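Local coordinates for protein major extracellular endoglucanase (Xanthomonas campestris pv. campestris, PDB 4TUF) that hydrolyses internal beta-1,4-glucosidic linkages in cellulose, lichenin and cereal beta-D-glucans, the chain described here being its TIM-barrel catalytic domain of glycoside hydrolase family 5, at residues 263-268 with 272-277; 193-198 with 224-229; 162-167 with 214-219; 54-59 with 308-313. One frame throughout, in Å; residues are numbered along the deposited sequence.

Interaction 1. Residues 263-268 with 272-277; sequences RHFGQF and HALLLG. With 2HP (dihydrogenphosphate ion), chain I.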
loop_
_atom_site.group_PDB
_atom_site.type_symbol
_atom_site.label_atom_id
_atom_site.label_comp_id
_atom_site.label_asym_id
_atom_site.label_seq_id
_atom_site.Cartn_x
_atom_site.Cartn_y
_atom_site.Cartn_z
ATOM N N ARG A 263 18.057 7.185 5.011
ATOM C CA ARG A 263 18.729 5.891 4.998
ATOM C C ARG A 263 17.848 4.742 4.511
ATOM O O ARG A 263 18.257 3.956 3.657
ATOM C CB ARG A 263 19.251 5.553 6.393
ATOM C CG ARG A 263 19.925 4.201 6.461
ATOM C CD ARG A 263 20.958 4.155 7.564
ATOM N NE ARG A 263 20.355 4.137 8.891
ATOM C CZ ARG A 263 20.804 4.846 9.920
ATOM N NH1 ARG A 263 21.856 5.640 9.768
ATOM N NH2 ARG A 263 20.198 4.764 11.097
ATOM N N HIS A 264 16.683 4.588 5.135
ATOM C CA HIS A 264 15.739 3.520 4.807
ATOM C C HIS A 264 15.076 3.564 3.430
ATOM O O HIS A 264 14.990 2.546 2.764
ATOM C CB HIS A 264 14.669 3.416 5.890
ATOM C CG HIS A 264 15.194 2.962 7.213
ATOM N ND1 HIS A 264 14.495 3.128 8.386
ATOM C CD2 HIS A 264 16.349 2.350 7.551
ATOM C CE1 HIS A 264 15.195 2.636 9.388
ATOM N NE2 HIS A 264 16.325 2.158 8.907
ATOM N N PHE A 265 14.616 4.730 2.993
ATOM C CA PHE A 265 14.045 4.831 1.658
ATOM C C PHE A 265 14.407 6.055 0.848
ATOM O O PHE A 265 14.401 6.026 -0.340
ATOM C CB PHE A 265 12.525 4.675 1.697
ATOM C CG PHE A 265 11.835 5.659 2.564
ATOM C CD1 PHE A 265 11.659 5.400 3.870
ATOM C CD2 PHE A 265 11.375 6.830 2.061
ATOM C CE1 PHE A 265 11.034 6.293 4.671
ATOM C CE2 PHE A 265 10.753 7.739 2.852
ATOM C CZ PHE A 265 10.583 7.468 4.162
ATOM N N GLY A 266 14.660 7.145 1.532
ATOM C CA GLY A 266 14.710 8.460 0.942
ATOM C C GLY A 266 15.792 8.677 -0.061
ATOM O O GLY A 266 15.642 9.355 -1.035
ATOM N N GLN A 267 16.922 8.097 0.231
ATOM C CA GLN A 267 18.097 8.227 -0.626
ATOM C C GLN A 267 17.870 7.701 -2.045
ATOM O O GLN A 267 18.663 7.973 -2.949
ATOM C CB GLN A 267 19.283 7.497 0.004
ATOM C CG GLN A 267 18.994 6.034 0.300
ATOM C CD GLN A 267 20.238 5.247 0.641
ATOM O OE1 GLN A 267 21.241 5.311 -0.069
ATOM N NE2 GLN A 267 20.184 4.499 1.733
ATOM N N PHE A 268 16.791 6.946 -2.239
ATOM C CA PHE A 268 16.495 6.372 -3.546
ATOM C C PHE A 268 15.540 7.237 -4.352
ATOM O O PHE A 268 15.291 6.962 -5.524
ATOM C CB PHE A 268 15.919 4.965 -3.391
ATOM C CG PHE A 268 16.884 3.991 -2.790
ATOM C CD1 PHE A 268 17.848 3.382 -3.573
ATOM C CD2 PHE A 268 16.843 3.699 -1.440
ATOM C CE1 PHE A 268 18.747 2.497 -3.025
ATOM C CE2 PHE A 268 17.742 2.811 -0.886
ATOM C CZ PHE A 268 18.695 2.211 -1.681
ATOM N N HIS A 272 14.849 6.772 -8.403
ATOM C CA HIS A 272 13.713 5.876 -8.610
ATOM C C HIS A 272 12.392 6.569 -8.321
ATOM O O HIS A 272 12.311 7.413 -7.431
ATOM C CB HIS A 272 13.822 4.637 -7.723
ATOM C CG HIS A 272 14.960 3.731 -8.069
ATOM N ND1 HIS A 272 16.242 3.936 -7.604
ATOM C CD2 HIS A 272 15.007 2.608 -8.823
ATOM C CE1 HIS A 272 17.030 2.980 -8.062
ATOM N NE2 HIS A 272 16.306 2.163 -8.805
ATOM N N ALA A 273 11.354 6.209 -9.069
ATOM C CA ALA A 273 10.001 6.620 -8.715
ATOM C C ALA A 273 9.690 6.030 -7.354
ATOM O O ALA A 273 9.831 4.822 -7.156
ATOM C CB ALA A 273 8.991 6.155 -9.751
ATOM N N LEU A 274 9.292 6.881 -6.412
ATOM C CA LEU A 274 9.069 6.433 -5.044
ATOM C C LEU A 274 7.904 7.147 -4.375
ATOM O O LEU A 274 7.685 8.343 -4.565
ATOM C CB LEU A 274 10.344 6.621 -4.220
ATOM C CG LEU A 274 10.436 5.996 -2.823
ATOM C CD1 LEU A 274 11.880 5.639 -2.510
ATOM C CD2 LEU A 274 9.885 6.932 -1.753
ATOM N N LEU A 275 7.151 6.381 -3.599
ATOM C CA LEU A 275 6.100 6.909 -2.746
ATOM C C LEU A 275 5.927 5.955 -1.568
ATOM O O LEU A 275 6.474 4.855 -1.577
ATOM C CB LEU A 275 4.789 7.078 -3.525
ATOM C CG LEU A 275 4.244 5.931 -4.391
ATOM C CD1 LEU A 275 3.744 4.751 -3.574
ATOM C CD2 LEU A 275 3.128 6.443 -5.289
ATOM N N LEU A 276 5.165 6.359 -0.560
ATOM C CA LEU A 276 4.877 5.459 0.550
ATOM C C LEU A 276 3.582 4.668 0.328
ATOM O O LEU A 276 2.519 5.243 0.115
ATOM C CB LEU A 276 4.792 6.247 1.851
ATOM C CG LEU A 276 6.073 6.975 2.226
ATOM C CD1 LEU A 276 5.851 7.851 3.450
ATOM C CD2 LEU A 276 7.177 5.968 2.462
ATOM N N GLY A 277 3.679 3.344 0.381
ATOM C CA GLY A 277 2.508 2.493 0.270
ATOM C C GLY A 277 1.614 2.588 1.492
ATOM O O GLY A 277 0.391 2.524 1.387
HETATM P P 2HP I . 20.750 3.647 -6.890
HETATM O O1 2HP I . 21.180 4.220 -8.223
HETATM O O2 2HP I . 19.473 4.324 -6.454
HETATM O O3 2HP I . 20.513 2.162 -7.031
HETATM O O4 2HP I . 21.824 3.880 -5.853
#

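Interaction 2. Residues 193-198 with 224-229; sequences IAVEGI and LNIPAN. With 2HP (dihydrogenphosphate ion), chain F.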
loop_
_atom_site.group_PDB
_atom_site.type_symbol
_atom_site.label_atom_id
_atom_site.label_comp_id
_atom_site.label_asym_id
_atom_site.label_seq_id
_atom_site.Cartn_x
_atom_site.Cartn_y
_atom_site.Cartn_z
ATOM N N ILE A 193 4.539 -2.013 -11.380
ATOM C CA ILE A 193 4.890 -2.998 -10.371
ATOM C C ILE A 193 5.400 -2.287 -9.128
ATOM O O ILE A 193 6.438 -1.625 -9.167
ATOM C CB ILE A 193 5.960 -3.970 -10.894
ATOM C CG1 ILE A 193 5.512 -4.584 -12.224
ATOM C CG2 ILE A 193 6.247 -5.060 -9.871
ATOM C CD1 ILE A 193 4.309 -5.486 -12.094
ATOM N N ALA A 194 4.665 -2.394 -8.028
ATOM C CA ALA A 194 5.117 -1.772 -6.785
ATOM C C ALA A 194 5.892 -2.777 -5.946
ATOM O O ALA A 194 5.424 -3.891 -5.702
ATOM C CB ALA A 194 3.948 -1.209 -5.999
ATOM N N VAL A 195 7.086 -2.381 -5.516
ATOM C CA VAL A 195 7.930 -3.246 -4.705
ATOM C C VAL A 195 8.246 -2.585 -3.371
ATOM O O VAL A 195 8.609 -1.412 -3.314
ATOM C CB VAL A 195 9.240 -3.592 -5.424
ATOM C CG1 VAL A 195 10.100 -4.506 -4.555
ATOM C CG2 VAL A 195 8.944 -4.245 -6.758
ATOM N N GLU A 196 8.086 -3.342 -2.295
ATOM C CA GLU A 196 8.353 -2.826 -0.965
ATOM C C GLU A 196 9.709 -3.292 -0.479
ATOM O O GLU A 196 10.327 -4.197 -1.055
ATOM C CB GLU A 196 7.266 -3.267 0.015
ATOM C CG GLU A 196 5.851 -2.895 -0.419
ATOM C CD GLU A 196 4.801 -3.407 0.550
ATOM O OE1 GLU A 196 5.094 -3.436 1.767
ATOM O OE2 GLU A 196 3.699 -3.796 0.091
ATOM N N GLY A 197 10.171 -2.668 0.594
ATOM C CA GLY A 197 11.430 -3.051 1.183
ATOM C C GLY A 197 11.289 -4.264 2.080
ATOM O O GLY A 197 10.258 -4.937 2.099
ATOM N N ILE A 198 12.355 -4.549 2.815
ATOM C CA ILE A 198 12.363 -5.624 3.786
ATOM C C ILE A 198 12.669 -4.999 5.140
ATOM O O ILE A 198 12.478 -3.793 5.316
ATOM C CB ILE A 198 13.397 -6.694 3.419
ATOM C CG1 ILE A 198 14.795 -6.074 3.360
ATOM C CG2 ILE A 198 13.042 -7.312 2.070
ATOM C CD1 ILE A 198 15.916 -7.087 3.364
ATOM N N LEU A 224 17.179 -4.211 -9.051
ATOM C CA LEU A 224 16.073 -5.082 -9.421
ATOM C C LEU A 224 16.017 -5.282 -10.930
ATOM O O LEU A 224 16.119 -4.321 -11.691
ATOM C CB LEU A 224 14.751 -4.498 -8.921
ATOM C CG LEU A 224 14.555 -4.546 -7.410
ATOM C CD1 LEU A 224 13.363 -3.694 -7.000
ATOM C CD2 LEU A 224 14.378 -5.992 -6.956
ATOM N N ASN A 225 15.853 -6.528 -11.362
ATOM C CA ASN A 225 15.666 -6.811 -12.778
ATOM C C ASN A 225 14.198 -6.637 -13.160
ATOM O O ASN A 225 13.515 -7.593 -13.535
ATOM C CB ASN A 225 16.147 -8.218 -13.113
ATOM C CG ASN A 225 16.236 -8.459 -14.602
ATOM O OD1 ASN A 225 16.053 -7.542 -15.405
ATOM N ND2 ASN A 225 16.530 -9.695 -14.982
ATOM N N ILE A 226 13.728 -5.401 -13.026
ATOM C CA ILE A 226 12.364 -4.999 -13.337
ATOM C C ILE A 226 12.471 -3.755 -14.210
ATOM O O ILE A 226 13.273 -2.869 -13.904
ATOM C CB ILE A 226 11.553 -4.695 -12.054
ATOM C CG1 ILE A 226 11.456 -5.935 -11.169
ATOM C CG2 ILE A 226 10.152 -4.170 -12.377
ATOM C CD1 ILE A 226 10.619 -5.712 -9.923
ATOM N N PRO A 227 11.688 -3.684 -15.304
ATOM C CA PRO A 227 11.806 -2.558 -16.246
ATOM C C PRO A 227 11.742 -1.200 -15.554
ATOM O O PRO A 227 10.881 -0.982 -14.707
ATOM C CB PRO A 227 10.608 -2.752 -17.178
ATOM C CG PRO A 227 10.361 -4.223 -17.158
ATOM C CD PRO A 227 10.685 -4.671 -15.752
ATOM N N ALA A 228 12.661 -0.310 -15.910
ATOM C CA ALA A 228 12.749 1.003 -15.284
ATOM C C ALA A 228 11.446 1.779 -15.428
ATOM O O ALA A 228 11.069 2.542 -14.537
ATOM C CB ALA A 228 13.906 1.801 -15.880
ATOM N N ASN A 229 10.757 1.573 -16.548
ATOM C CA ASN A 229 9.535 2.318 -16.822
ATOM C C ASN A 229 8.270 1.637 -16.278
ATOM O O ASN A 229 7.157 1.974 -16.688
ATOM C CB ASN A 229 9.394 2.579 -18.328
ATOM C CG ASN A 229 9.331 1.305 -19.157
ATOM O OD1 ASN A 229 9.121 0.204 -18.636
ATOM N ND2 ASN A 229 9.498 1.454 -20.468
HETATM P P 2HP F . 6.033 2.586 -22.482
HETATM O O1 2HP F . 6.474 3.263 -23.759
HETATM O O2 2HP F . 6.854 3.122 -21.333
HETATM O O3 2HP F . 4.570 2.871 -22.229
HETATM O O4 2HP F . 6.239 1.094 -22.607
#

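Interaction 3. Residues 162-167 with 214-219; sequences ATWGTG and GNLQPL. With 2HP (dihydrogenphosphate ion), chain H.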
loop_
_atom_site.group_PDB
_atom_site.type_symbol
_atom_site.label_atom_id
_atom_site.label_comp_id
_atom_site.label_asym_id
_atom_site.label_seq_id
_atom_site.Cartn_x
_atom_site.Cartn_y
_atom_site.Cartn_z
ATOM N N ALA A 162 13.006 -12.541 5.451
ATOM C CA ALA A 162 13.186 -11.965 4.123
ATOM C C ALA A 162 14.542 -11.288 4.003
ATOM O O ALA A 162 14.959 -10.550 4.894
ATOM C CB ALA A 162 12.067 -10.973 3.817
ATOM N N THR A 163 15.244 -11.561 2.913
ATOM C CA THR A 163 16.514 -10.895 2.661
ATOM C C THR A 163 16.536 -10.313 1.249
ATOM O O THR A 163 15.544 -10.374 0.524
ATOM C CB THR A 163 17.709 -11.846 2.844
ATOM O OG1 THR A 163 17.584 -12.955 1.944
ATOM C CG2 THR A 163 17.772 -12.364 4.282
ATOM N N TRP A 164 17.675 -9.748 0.869
ATOM C CA TRP A 164 17.805 -9.055 -0.403
ATOM C C TRP A 164 19.261 -9.123 -0.858
ATOM O O TRP A 164 20.143 -8.543 -0.225
ATOM C CB TRP A 164 17.336 -7.607 -0.256
ATOM C CG TRP A 164 17.293 -6.793 -1.520
ATOM C CD1 TRP A 164 18.261 -6.696 -2.474
ATOM C CD2 TRP A 164 16.239 -5.917 -1.933
ATOM N NE1 TRP A 164 17.868 -5.832 -3.467
ATOM C CE2 TRP A 164 16.631 -5.340 -3.158
ATOM C CE3 TRP A 164 14.999 -5.572 -1.392
ATOM C CZ2 TRP A 164 15.826 -4.442 -3.849
ATOM C CZ3 TRP A 164 14.203 -4.680 -2.079
ATOM C CH2 TRP A 164 14.616 -4.128 -3.295
ATOM N N GLY A 165 19.504 -9.856 -1.941
ATOM C CA GLY A 165 20.814 -9.931 -2.557
ATOM C C GLY A 165 21.874 -10.716 -1.809
ATOM O O GLY A 165 23.061 -10.399 -1.904
ATOM N N THR A 166 21.460 -11.747 -1.076
ATOM C CA THR A 166 22.403 -12.556 -0.302
ATOM C C THR A 166 22.792 -13.849 -1.014
ATOM O O THR A 166 23.651 -14.590 -0.538
ATOM C CB THR A 166 21.828 -12.929 1.074
ATOM O OG1 THR A 166 20.686 -13.778 0.898
ATOM C CG2 THR A 166 21.418 -11.683 1.835
ATOM N N GLY A 167 22.154 -14.123 -2.148
ATOM C CA GLY A 167 22.410 -15.352 -2.878
ATOM C C GLY A 167 21.621 -16.530 -2.333
ATOM O O GLY A 167 21.802 -17.667 -2.775
ATOM N N GLY A 214 9.971 -1.686 5.147
ATOM C CA GLY A 214 10.450 -0.319 5.255
ATOM C C GLY A 214 11.892 -0.057 4.851
ATOM O O GLY A 214 12.298 1.105 4.763
ATOM N N ASN A 215 12.666 -1.115 4.608
ATOM C CA ASN A 215 14.087 -0.962 4.291
ATOM C C ASN A 215 14.395 -1.215 2.823
ATOM O O ASN A 215 14.157 -2.308 2.312
ATOM C CB ASN A 215 14.934 -1.903 5.150
ATOM C CG ASN A 215 16.428 -1.630 5.028
ATOM O OD1 ASN A 215 16.847 -0.574 4.554
ATOM N ND2 ASN A 215 17.236 -2.585 5.464
ATOM N N LEU A 216 14.948 -0.209 2.154
ATOM C CA LEU A 216 15.307 -0.342 0.749
ATOM C C LEU A 216 16.819 -0.308 0.521
ATOM O O LEU A 216 17.278 -0.355 -0.626
ATOM C CB LEU A 216 14.640 0.760 -0.068
ATOM C CG LEU A 216 13.169 0.551 -0.400
ATOM C CD1 LEU A 216 12.636 1.791 -1.081
ATOM C CD2 LEU A 216 13.010 -0.663 -1.294
ATOM N N GLN A 217 17.585 -0.232 1.608
ATOM C CA GLN A 217 19.043 -0.106 1.526
ATOM C C GLN A 217 19.743 -1.113 0.594
ATOM O O GLN A 217 20.626 -0.714 -0.165
ATOM C CB GLN A 217 19.663 -0.210 2.923
ATOM C CG GLN A 217 19.545 1.037 3.776
ATOM C CD GLN A 217 19.893 0.762 5.225
ATOM O OE1 GLN A 217 20.997 1.058 5.679
ATOM N NE2 GLN A 217 18.950 0.177 5.958
ATOM N N PRO A 218 19.365 -2.410 0.640
ATOM C CA PRO A 218 20.105 -3.363 -0.202
ATOM C C PRO A 218 19.944 -3.149 -1.715
ATOM O O PRO A 218 20.678 -3.762 -2.493
ATOM C CB PRO A 218 19.516 -4.719 0.208
ATOM C CG PRO A 218 19.002 -4.510 1.580
ATOM C CD PRO A 218 18.450 -3.113 1.561
ATOM N N LEU A 219 19.016 -2.290 -2.122
ATOM C CA LEU A 219 18.840 -1.957 -3.537
ATOM C C LEU A 219 20.076 -1.258 -4.110
ATOM O O LEU A 219 20.301 -1.246 -5.320
ATOM C CB LEU A 219 17.600 -1.078 -3.718
ATOM C CG LEU A 219 17.254 -0.583 -5.119
ATOM C CD1 LEU A 219 17.071 -1.760 -6.070
ATOM C CD2 LEU A 219 15.999 0.271 -5.077
HETATM P P 2HP H . 19.516 -16.020 -5.722
HETATM O O1 2HP H . 18.571 -16.608 -6.748
HETATM O O2 2HP H . 20.293 -14.868 -6.328
HETATM O O3 2HP H . 18.730 -15.509 -4.539
HETATM O O4 2HP H . 20.468 -17.104 -5.260
#

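Interaction 4. Residues 54-59 with 308-313; sequences FNAVRL and QGFYWS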
loop_
_atom_site.group_PDB
_atom_site.type_symbol
_atom_site.label_atom_id
_atom_site.label_comp_id
_atom_site.label_asym_id
_atom_site.label_seq_id
_atom_site.Cartn_x
_atom_site.Cartn_y
_atom_site.Cartn_z
ATOM N N PHE A 54 -9.205 12.643 -2.275
ATOM C CA PHE A 54 -8.489 11.438 -2.696
ATOM C C PHE A 54 -8.823 11.091 -4.142
ATOM O O PHE A 54 -9.985 11.134 -4.542
ATOM C CB PHE A 54 -8.828 10.236 -1.802
ATOM C CG PHE A 54 -8.406 10.388 -0.365
ATOM C CD1 PHE A 54 -7.084 10.234 0.006
ATOM C CD2 PHE A 54 -9.341 10.648 0.621
ATOM C CE1 PHE A 54 -6.703 10.360 1.330
ATOM C CE2 PHE A 54 -8.965 10.773 1.943
ATOM C CZ PHE A 54 -7.645 10.627 2.296
ATOM N N ASN A 55 -7.809 10.738 -4.923
ATOM C CA ASN A 55 -8.042 10.281 -6.286
ATOM C C ASN A 55 -7.420 8.916 -6.525
ATOM O O ASN A 55 -7.354 8.446 -7.659
ATOM C CB ASN A 55 -7.495 11.288 -7.295
ATOM C CG ASN A 55 -5.993 11.189 -7.466
ATOM O OD1 ASN A 55 -5.274 10.766 -6.559
ATOM N ND2 ASN A 55 -5.508 11.589 -8.635
ATOM N N ALA A 56 -6.950 8.289 -5.453
ATOM C CA ALA A 56 -6.256 7.018 -5.574
ATOM C C ALA A 56 -6.515 6.136 -4.365
ATOM O O ALA A 56 -6.669 6.624 -3.251
ATOM C CB ALA A 56 -4.765 7.245 -5.756
ATOM N N VAL A 57 -6.546 4.829 -4.594
ATOM C CA VAL A 57 -6.883 3.873 -3.554
ATOM C C VAL A 57 -5.983 2.637 -3.644
ATOM O O VAL A 57 -5.730 2.113 -4.730
ATOM C CB VAL A 57 -8.378 3.464 -3.656
ATOM C CG1 VAL A 57 -8.588 2.012 -3.277
ATOM C CG2 VAL A 57 -9.241 4.374 -2.801
ATOM N N ARG A 58 -5.485 2.189 -2.497
ATOM C CA ARG A 58 -4.741 0.943 -2.417
ATOM C C ARG A 58 -5.648 -0.135 -1.821
ATOM O O ARG A 58 -6.110 0.001 -0.692
ATOM C CB ARG A 58 -3.477 1.128 -1.575
ATOM C CG ARG A 58 -2.519 -0.061 -1.549
ATOM C CD ARG A 58 -1.242 0.340 -0.822
ATOM N NE ARG A 58 -0.243 -0.723 -0.723
ATOM C CZ ARG A 58 -0.088 -1.509 0.339
ATOM N NH1 ARG A 58 -0.882 -1.366 1.394
ATOM N NH2 ARG A 58 0.859 -2.438 0.347
ATOM N N LEU A 59 -5.906 -1.192 -2.589
ATOM C CA LEU A 59 -6.837 -2.253 -2.190
ATOM C C LEU A 59 -6.158 -3.554 -1.774
ATOM O O LEU A 59 -5.781 -4.360 -2.625
ATOM C CB LEU A 59 -7.808 -2.565 -3.332
ATOM C CG LEU A 59 -9.163 -1.868 -3.360
ATOM C CD1 LEU A 59 -10.034 -2.510 -4.422
ATOM C CD2 LEU A 59 -9.830 -1.943 -2.000
ATOM N N GLN A 308 2.949 12.466 -2.972
ATOM C CA GLN A 308 1.960 11.417 -3.180
ATOM C C GLN A 308 2.275 10.186 -2.352
ATOM O O GLN A 308 3.365 10.054 -1.801
ATOM C CB GLN A 308 1.875 11.038 -4.658
ATOM C CG GLN A 308 3.201 10.645 -5.282
ATOM C CD GLN A 308 3.058 10.299 -6.749
ATOM O OE1 GLN A 308 1.955 10.034 -7.226
ATOM N NE2 GLN A 308 4.170 10.297 -7.471
ATOM N N GLY A 309 1.308 9.283 -2.274
ATOM C CA GLY A 309 1.440 8.101 -1.449
ATOM C C GLY A 309 0.073 7.634 -1.002
ATOM O O GLY A 309 -0.944 8.187 -1.423
ATOM N N PHE A 310 0.044 6.615 -0.151
ATOM C CA PHE A 310 -1.214 6.041 0.301
ATOM C C PHE A 310 -1.299 6.047 1.819
ATOM O O PHE A 310 -0.627 5.259 2.489
ATOM C CB PHE A 310 -1.371 4.619 -0.232
ATOM C CG PHE A 310 -1.482 4.543 -1.731
ATOM C CD1 PHE A 310 -0.350 4.455 -2.520
ATOM C CD2 PHE A 310 -2.724 4.570 -2.350
ATOM C CE1 PHE A 310 -0.455 4.391 -3.898
ATOM C CE2 PHE A 310 -2.833 4.510 -3.727
ATOM C CZ PHE A 310 -1.699 4.418 -4.500
ATOM N N TYR A 311 -2.127 6.939 2.357
ATOM C CA TYR A 311 -2.329 7.024 3.799
ATOM C C TYR A 311 -2.936 5.749 4.386
ATOM O O TYR A 311 -3.719 5.065 3.731
ATOM C CB TYR A 311 -3.228 8.215 4.136
ATOM C CG TYR A 311 -3.163 8.607 5.591
ATOM C CD1 TYR A 311 -2.068 9.302 6.091
ATOM C CD2 TYR A 311 -4.182 8.269 6.472
ATOM C CE1 TYR A 311 -1.993 9.658 7.425
ATOM C CE2 TYR A 311 -4.114 8.622 7.810
ATOM C CZ TYR A 311 -3.017 9.317 8.278
ATOM O OH TYR A 311 -2.942 9.674 9.604
ATOM N N TRP A 312 -2.560 5.426 5.618
ATOM C CA TRP A 312 -3.116 4.297 6.354
ATOM C C TRP A 312 -3.899 4.802 7.567
ATOM O O TRP A 312 -3.279 5.273 8.524
ATOM C CB TRP A 312 -1.982 3.367 6.802
ATOM C CG TRP A 312 -2.411 2.078 7.429
ATOM C CD1 TRP A 312 -3.313 1.196 6.932
ATOM C CD2 TRP A 312 -1.916 1.501 8.649
ATOM N NE1 TRP A 312 -3.437 0.113 7.772
ATOM C CE2 TRP A 312 -2.586 0.276 8.831
ATOM C CE3 TRP A 312 -0.989 1.909 9.610
ATOM C CZ2 TRP A 312 -2.352 -0.549 9.933
ATOM C CZ3 TRP A 312 -0.751 1.080 10.697
ATOM C CH2 TRP A 312 -1.434 -0.127 10.853
ATOM N N SER A 313 -5.230 4.709 7.559
ATOM C CA SER A 313 -6.023 4.148 6.468
ATOM C C SER A 313 -7.349 4.886 6.350
ATOM O O SER A 313 -7.597 5.851 7.069
ATOM C CB SER A 313 -6.300 2.669 6.704
ATOM O OG SER A 313 -7.050 2.503 7.895
#

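Interaction 1. Residues 263-268 with 272-277
F265, on helix 257-266, meets L274 and L276 where the chain returns toward strand 276-280, the second half of a beta-alpha-beta unit of the TIM barrel. The tight part of the contact is apolar and deep. One methyl of L276 lies over a face of the phenyl ring: CD2 stands 4.2 Å from the centroid of the F265 ring and 17° off its normal, a CH-pi contact displaced toward the CE2 and CZ rim. L274 splits its two branches between the aromatic residues. Its CD2 comes obliquely to F265 CD2 at 4.1 Å, whereas CD1 reaches F268 CB at 4.2 Å. With F265 CG held between its own backbone N and carbonyl carbon (chi1 58°), the ring projects across both leucines at about a right angle. Beyond them, V237 of strand 231-238 and L297 and L301 of helix 288-303 also touch L276.

The other end is looser and more polar. Here H272 is partly exposed, and a dihydrogenphosphate ion, which T271 OG1 also holds by a hydrogen bond, borders the imidazole and F268. Both rings present their edges to its O2 atom, which lies 3.2 Å from H272 CE1 and 3.4 Å from F268 CD1. A single backbone hydrogen bond closes the turn between the segments, H272 N donating to F268 O over 2.9 Å.

Interaction 2. Residues 193-198 with 224-229
A single methyl, CD1 of I226, serves two residues of strand 192-195 at once, and no hydrogen bond joins the segments around it. It lies 3.9 Å from V195 CG2 and, more loosely, 4.4 Å from I193 CG2, so the isoleucine tip spans two side chains that leave the same side of the strand. The other branch of V195 is engaged separately. CG1, anti to the backbone N (chi1 -180°), meets L224 tip to tip, with L224 CD1 at 4.2 Å. N225, at the centre of an inverse gamma turn with a weak bond of 2.9 Å from I226 N to L224 O, separates the two loop residues that face the strand. The segments therefore adhere through hydrocarbon alone, with spacings near van der Waals distance. Farther along the loop, N229 takes part in a dihydrogenphosphate site completed by S2 and R230, its ND2 lying 3.2 Å from O2 of the ion. The methyl cluster sits against two elements of the barrel: L231 of strand 231-238 touches V195, L224 and I226, while helix 173-187 supplies W173 beside V195, S181 beside I226 and V184 beside I193.

Interaction 3. Residues 162-167 with 214-219
W164 turns one face of its indole to P218, and the two side chains cross at about a right angle. P218 CB stands over the five-membered ring, 3.8 Å from its centroid and 28° off the normal, in a CH-pi contact whose shortest approach is 3.5 Å to W164 CG. L219 approaches differently. It runs alongside the tryptophan and points the same way, so that its CD1 lies 3.7 Å from W164 CZ2, while its backbone N lies over the same face as the proline. L216 comes in obliquely, with CD2 4.3 Å from W164 CZ3. The indole reaches toward segment 214-219 with CG anti to the backbone N (chi1 -175°), and its rotation is fixed further by NE1, which donates to the carbonyl O of T222.

The opposing backbone is shaped by N215. Its OD1 accepts from Q217 N at 3.1 Å, forming an Asx turn, and from Q217 NE2 at 2.6 Å; the two donors arrive from opposite faces of the amide plane. N215 also forms a classic beta bulge with G214, both facing I198. Neither segment is part of a barrel strand. The first belongs to the loop after strand 149-153, the second to the long connection after strand 192-195, and such loops beyond the C-terminal ends of the strands build the catalytic side of a TIM barrel.

Interaction 4. Residues 54-59 with 308-313
The F310 ring is met obliquely by three groups of strand 56-61, the CB atoms of A56 and R58 and the carbonyl carbon of V57, while V57 N lies in the ring plane at its edge. R58 CB makes the closest approach, 3.6 Å from F310 CD2. A56 CB and V57 C both reach F310 CE2, at 3.9 Å and 3.7 Å. One side of the ring is thus laid along the strand backbone rather than into a single side chain. With F310 CG anti to its own carbonyl carbon (chi1 -65°), the ring projects into the barrel interior, where L19 and N23 of strand 16-23 and L107 of strand 105-110 also touch it.

No hydrogen bond joins the two segments. The strand segments 56-59 and 309-311 approach to 7.5 Å with their directions 69° apart; strand 16-23 lies between them in the sheet and pairs with both. This is where the beta-barrel curls round to close, its last strand beside its first. At the end of segment 308-313 the peptide bond between W312 and S313 is cis, a feature familiar from family 5 enzymes.

R58 gives only its base to the phenylalanine. Its chain leaves anti to the backbone N (chi1 -173°) and stays extended to NE, carrying the guanidinium away to salt bridges with D153, E196 and E278, the last the nucleophile by similarity. The ring thus buttresses only the root of R58, while the guanidinium, held among three carboxylates and the amide oxygens of N23 and N156, is probably fixed beside the catalytic centre by these polar partners.

Interaction 4 brings together the early and late parts of the barrel, residues 54-59 and 308-313, and the other three contacts fall between them along the chain. Interactions 2 and 3 interleave, their segments alternating from 162 to 229, and interaction 1 follows. Interactions 1, 2 and 4 reach the same sheet; interaction 3 lies in the loops, its centre about 25 Å from that of interaction 4. Neighbouring contacts are joined directly: L276 O pairs with F310 N between strands 276-280 and 309-311, H264 O with L216 N, and I198 O with N215 N. Interactions 2 and 4 touch at E196 and R58, joining the C-terminal end of strand 192-195 to strand 56-61 in the barrel.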